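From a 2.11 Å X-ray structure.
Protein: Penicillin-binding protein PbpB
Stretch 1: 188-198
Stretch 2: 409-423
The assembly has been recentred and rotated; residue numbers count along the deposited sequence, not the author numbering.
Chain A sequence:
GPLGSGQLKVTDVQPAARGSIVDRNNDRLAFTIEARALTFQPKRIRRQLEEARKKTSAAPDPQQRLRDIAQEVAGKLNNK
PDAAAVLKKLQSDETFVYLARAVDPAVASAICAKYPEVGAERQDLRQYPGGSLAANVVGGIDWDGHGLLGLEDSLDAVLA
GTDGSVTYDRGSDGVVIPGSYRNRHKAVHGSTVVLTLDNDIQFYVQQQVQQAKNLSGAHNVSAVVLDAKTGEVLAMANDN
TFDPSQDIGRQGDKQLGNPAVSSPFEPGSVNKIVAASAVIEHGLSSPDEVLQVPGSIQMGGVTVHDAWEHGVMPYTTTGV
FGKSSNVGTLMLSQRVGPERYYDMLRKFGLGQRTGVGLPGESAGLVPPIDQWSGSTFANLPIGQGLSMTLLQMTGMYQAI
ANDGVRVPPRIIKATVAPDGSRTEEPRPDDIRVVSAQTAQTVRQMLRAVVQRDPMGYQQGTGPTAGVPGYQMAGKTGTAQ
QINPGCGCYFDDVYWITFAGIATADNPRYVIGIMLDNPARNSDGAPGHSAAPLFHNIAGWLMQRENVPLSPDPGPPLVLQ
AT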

# COMPACT_ATOMS: atom_id res chain seq x y z
N VAL A 188 -29.77 18.87 -14.51
CA VAL A 188 -28.85 18.79 -13.38
C VAL A 188 -27.48 18.48 -13.98
O VAL A 188 -27.23 17.36 -14.42
N HIS A 189 -26.62 19.49 -14.06
CA HIS A 189 -25.28 19.27 -14.59
C HIS A 189 -24.47 18.40 -13.64
O HIS A 189 -24.75 18.32 -12.44
N GLY A 190 -23.47 17.72 -14.19
CA GLY A 190 -22.65 16.83 -13.39
C GLY A 190 -21.83 17.60 -12.36
O GLY A 190 -21.33 18.69 -12.62
N SER A 191 -21.66 17.00 -11.19
CA SER A 191 -20.80 17.62 -10.20
C SER A 191 -19.34 17.25 -10.47
O SER A 191 -19.04 16.28 -11.16
N THR A 192 -18.44 18.05 -9.91
CA THR A 192 -17.01 17.80 -10.04
C THR A 192 -16.50 16.99 -8.85
O THR A 192 -16.86 17.27 -7.71
N VAL A 193 -15.68 15.98 -9.14
CA VAL A 193 -15.17 15.05 -8.13
C VAL A 193 -13.72 15.43 -7.81
O VAL A 193 -12.85 15.40 -8.69
N VAL A 194 -13.46 15.80 -6.56
CA VAL A 194 -12.13 16.20 -6.09
C VAL A 194 -11.48 15.00 -5.41
O VAL A 194 -11.98 14.50 -4.40
N LEU A 195 -10.35 14.52 -5.95
CA LEU A 195 -9.65 13.38 -5.38
C LEU A 195 -8.66 13.82 -4.31
O LEU A 195 -8.24 14.98 -4.25
N THR A 196 -8.28 12.87 -3.45
CA THR A 196 -7.17 13.10 -2.52
C THR A 196 -5.81 13.10 -3.21
O THR A 196 -4.83 13.52 -2.59
N LEU A 197 -5.73 12.60 -4.45
CA LEU A 197 -4.47 12.53 -5.18
C LEU A 197 -3.80 13.90 -5.28
O LEU A 197 -4.47 14.93 -5.43
N ASP A 198 -2.48 13.89 -5.22
CA ASP A 198 -1.65 15.03 -5.57
C ASP A 198 -0.96 14.67 -6.88
O ASP A 198 -0.12 13.77 -6.91
N PRO A 409 -8.25 4.35 4.43
CA PRO A 409 -7.88 5.28 3.36
C PRO A 409 -9.07 5.67 2.51
O PRO A 409 -10.00 4.89 2.31
N ARG A 410 -9.02 6.89 1.98
CA ARG A 410 -10.06 7.43 1.11
C ARG A 410 -9.39 8.15 -0.04
O ARG A 410 -8.33 8.77 0.13
N ILE A 411 -10.02 8.09 -1.21
CA ILE A 411 -9.49 8.75 -2.39
C ILE A 411 -10.40 9.85 -2.90
O ILE A 411 -9.94 10.68 -3.72
N ILE A 412 -11.65 9.90 -2.47
CA ILE A 412 -12.56 11.00 -2.79
C ILE A 412 -12.43 12.02 -1.67
O ILE A 412 -12.77 11.72 -0.52
N LYS A 413 -11.95 13.22 -1.99
CA LYS A 413 -11.86 14.26 -0.97
C LYS A 413 -13.16 15.05 -0.83
O LYS A 413 -13.57 15.39 0.28
N ALA A 414 -13.82 15.36 -1.95
CA ALA A 414 -14.97 16.25 -1.94
C ALA A 414 -15.65 16.19 -3.30
O ALA A 414 -15.12 15.62 -4.26
N THR A 415 -16.85 16.76 -3.37
CA THR A 415 -17.56 16.96 -4.62
C THR A 415 -18.06 18.40 -4.70
O THR A 415 -18.50 18.97 -3.70
N VAL A 416 -18.00 18.98 -5.90
CA VAL A 416 -18.41 20.36 -6.11
C VAL A 416 -19.65 20.36 -6.98
O VAL A 416 -19.63 19.86 -8.12
N ALA A 417 -20.73 20.92 -6.45
CA ALA A 417 -22.00 20.98 -7.14
C ALA A 417 -21.93 22.01 -8.27
O ALA A 417 -21.02 22.85 -8.29
N PRO A 418 -22.85 21.94 -9.24
CA PRO A 418 -22.80 22.89 -10.36
C PRO A 418 -22.82 24.36 -9.95
O PRO A 418 -22.25 25.19 -10.66
N ASP A 419 -23.46 24.71 -8.83
CA ASP A 419 -23.40 26.11 -8.39
C ASP A 419 -22.01 26.51 -7.91
O ASP A 419 -21.71 27.71 -7.83
N GLY A 420 -21.15 25.54 -7.60
CA GLY A 420 -19.83 25.81 -7.09
C GLY A 420 -19.68 25.61 -5.61
O GLY A 420 -18.59 25.84 -5.07
N SER A 421 -20.74 25.19 -4.93
CA SER A 421 -20.65 24.88 -3.51
C SER A 421 -20.02 23.50 -3.32
O SER A 421 -20.37 22.53 -3.99
N ARG A 422 -19.09 23.42 -2.37
CA ARG A 422 -18.26 22.25 -2.19
C ARG A 422 -18.63 21.54 -0.89
O ARG A 422 -18.75 22.18 0.16
N THR A 423 -18.84 20.22 -0.98
CA THR A 423 -19.12 19.37 0.17
C THR A 423 -17.96 18.40 0.36
O THR A 423 -17.67 17.60 -0.54

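Stretch 2 runs antiparallel to stretch 1: the N-to-C directions of strands 412-416 and 192-195 differ by 154°, with axes 4.5 Å apart at closest. Arg410 (chi1 m, chi2 m) sets its CA-to-CB bond sideways and its end leads off, NH1 donating to Pro409 O at 3.0 Å; its contribution across the interface is backbone, with Arg410 O 3.1 Å from Thr196 OG1, a close approach rather than an assigned hydrogen bond.

Ile411 is buried, with chi1 t and chi2 t. Its CD1 lies 3.8 Å from Leu197 CD2, and its CG1 is 3.7 Å from Thr196 OG1, while Ile411 O accepts from Thr196 N at 2.8 Å. Thr196, chi1 p, has its hydroxyl satisfied elsewhere in the structure.

Ile412 directs its CA-to-CB bond away, yet its m,m rotamer leaves CD1 3.8 Å from Leu195 CD2 and 4.2 Å from Val193 CG1, so a small apolar cluster forms beside the strands. Leu195 (m,t) also points away overall. A beta bulge intervenes here: the register shifts by one between Val194 and Leu195, and Val194 O accepts from both Lys413 N (2.7 Å) and Ala414 N (3.2 Å). The extra residue, Lys413, starts toward stretch 1, its CB 3.9 Å from Thr196 CG2 and 4.3 Å from Val194 CG1; the rest of the chain (t,t,t,p) leads away to a partner for NZ elsewhere in the structure.

Ala414 shares a sheet face with Val194, Ala414 CB lying 4.2 Å from Val194 CB, and Ala414 O accepts from Val194 N at 2.8 Å. On the other face, Thr415 (chi1 p) pairs with Val193 (chi1 t) without a direct backbone hydrogen bond; Thr415 CA instead makes a CA-H...O contact with Thr192 O at 3.2 Å.

Val416, chi1 t, returns to the Val194 face. Its CG2 sits 3.9 Å from CG2 of Val194, also t, and its CB is 4.1 Å from Thr192 CB. Reciprocal bonds fix this pair: Thr192 N to Val416 O, 2.8 Å, and Val416 N to Thr192 O, 2.7 Å.

Ala417 points away and opens a type I turn ending at Gly420. Within it Pro418, C-gamma exo, packs against His189 to Ser191: its CG is 3.2 Å from His189 O and 4.0 Å from His189 CB, and its CD is 3.7 Å from Ser191 OG (chi1 m). Asp419 OD1 accepts from Ser421 N (2.7 Å). Finally, extended Arg422 (chi1 to chi3 all t) reaches back, placing NH1 4.3 Å from Val194 CG1 in an oblique approach.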

# COMPACT_ATOMS: atom_id res chain seq x y z
CB VAL A 188 -29.28 17.73 -12.36
CG1 VAL A 188 -28.31 17.67 -11.16
CG2 VAL A 188 -30.73 17.98 -11.91
CB HIS A 189 -24.58 20.60 -14.85
CG HIS A 189 -25.23 21.42 -15.92
ND1 HIS A 189 -25.29 21.02 -17.23
CD2 HIS A 189 -25.88 22.61 -15.86
CE1 HIS A 189 -25.94 21.92 -17.94
NE2 HIS A 189 -26.31 22.90 -17.13
CB SER A 191 -21.20 17.18 -8.79
OG SER A 191 -22.52 17.61 -8.50
CB THR A 192 -16.25 19.13 -10.16
OG1 THR A 192 -16.40 19.63 -11.49
CG2 THR A 192 -14.75 18.93 -9.88
CB VAL A 193 -15.27 13.60 -8.63
CG1 VAL A 193 -14.47 12.66 -7.74
CG2 VAL A 193 -16.75 13.14 -8.69
CB VAL A 194 -12.21 17.39 -5.12
CG1 VAL A 194 -10.81 17.82 -4.68
CG2 VAL A 194 -13.01 18.57 -5.73
CB LEU A 195 -8.91 12.60 -6.47
CG LEU A 195 -9.80 12.15 -7.64
CD1 LEU A 195 -9.00 11.40 -8.69
CD2 LEU A 195 -10.94 11.28 -7.13
CB THR A 196 -7.19 12.05 -1.42
OG1 THR A 196 -7.11 10.74 -2.00
CG2 THR A 196 -8.47 12.14 -0.59
CB LEU A 197 -4.67 11.99 -6.60
CG LEU A 197 -5.17 10.55 -6.79
CD1 LEU A 197 -5.23 10.18 -8.28
CD2 LEU A 197 -4.30 9.53 -6.02
CB ASP A 198 -0.65 15.32 -4.45
CG ASP A 198 0.26 16.50 -4.75
OD1 ASP A 198 0.76 16.60 -5.88
OD2 ASP A 198 0.49 17.31 -3.84
CB PRO A 409 -6.85 4.49 2.54
CG PRO A 409 -7.12 3.07 2.86
CD PRO A 409 -7.63 3.03 4.27
CB ARG A 410 -10.98 8.42 1.88
CG ARG A 410 -11.80 7.80 3.01
CD ARG A 410 -12.87 6.90 2.42
NE ARG A 410 -13.77 6.31 3.41
CZ ARG A 410 -13.63 5.11 3.94
NH1 ARG A 410 -12.60 4.33 3.61
NH2 ARG A 410 -14.54 4.66 4.82
CB ILE A 411 -9.18 7.73 -3.52
CG1 ILE A 411 -8.23 8.36 -4.56
CG2 ILE A 411 -10.46 7.27 -4.19
CD1 ILE A 411 -7.38 7.35 -5.31
CB ILE A 412 -14.01 10.53 -2.92
CG1 ILE A 412 -14.11 9.25 -3.74
CG2 ILE A 412 -14.84 11.65 -3.55
CD1 ILE A 412 -13.65 9.40 -5.16
CB LYS A 413 -10.70 15.22 -1.28
CG LYS A 413 -10.34 16.11 -0.09
CD LYS A 413 -8.91 16.62 -0.16
CE LYS A 413 -8.56 17.48 1.06
NZ LYS A 413 -8.81 16.79 2.35
CB ALA A 414 -14.54 17.69 -1.63
CB THR A 415 -18.75 16.01 -4.78
OG1 THR A 415 -19.68 16.27 -3.73
CG2 THR A 415 -18.29 14.57 -4.70
CB VAL A 416 -17.29 21.20 -6.74
CG1 VAL A 416 -17.73 22.65 -6.85
CG2 VAL A 416 -16.03 21.07 -5.90
CB ALA A 417 -23.11 21.35 -6.15
CB PRO A 418 -24.04 22.51 -11.18
CG PRO A 418 -24.25 21.07 -10.90
CD PRO A 418 -23.85 20.88 -9.46
CB ASP A 419 -24.42 26.37 -7.27
CG ASP A 419 -24.21 25.49 -6.05
OD1 ASP A 419 -23.16 24.82 -5.95
OD2 ASP A 419 -25.10 25.47 -5.17
CB SER A 421 -22.03 24.91 -2.86
OG SER A 421 -22.78 23.77 -3.24
CB ARG A 422 -16.78 22.65 -2.19
CG ARG A 422 -15.84 21.65 -1.59
CD ARG A 422 -14.40 21.98 -1.94
NE ARG A 422 -13.49 21.05 -1.30
CZ ARG A 422 -12.23 20.85 -1.67
NH1 ARG A 422 -11.73 21.52 -2.70
NH2 ARG A 422 -11.47 19.97 -1.01
CB THR A 423 -20.43 18.59 -0.04
OG1 THR A 423 -21.49 19.52 -0.31
CG2 THR A 423 -20.78 17.75 1.19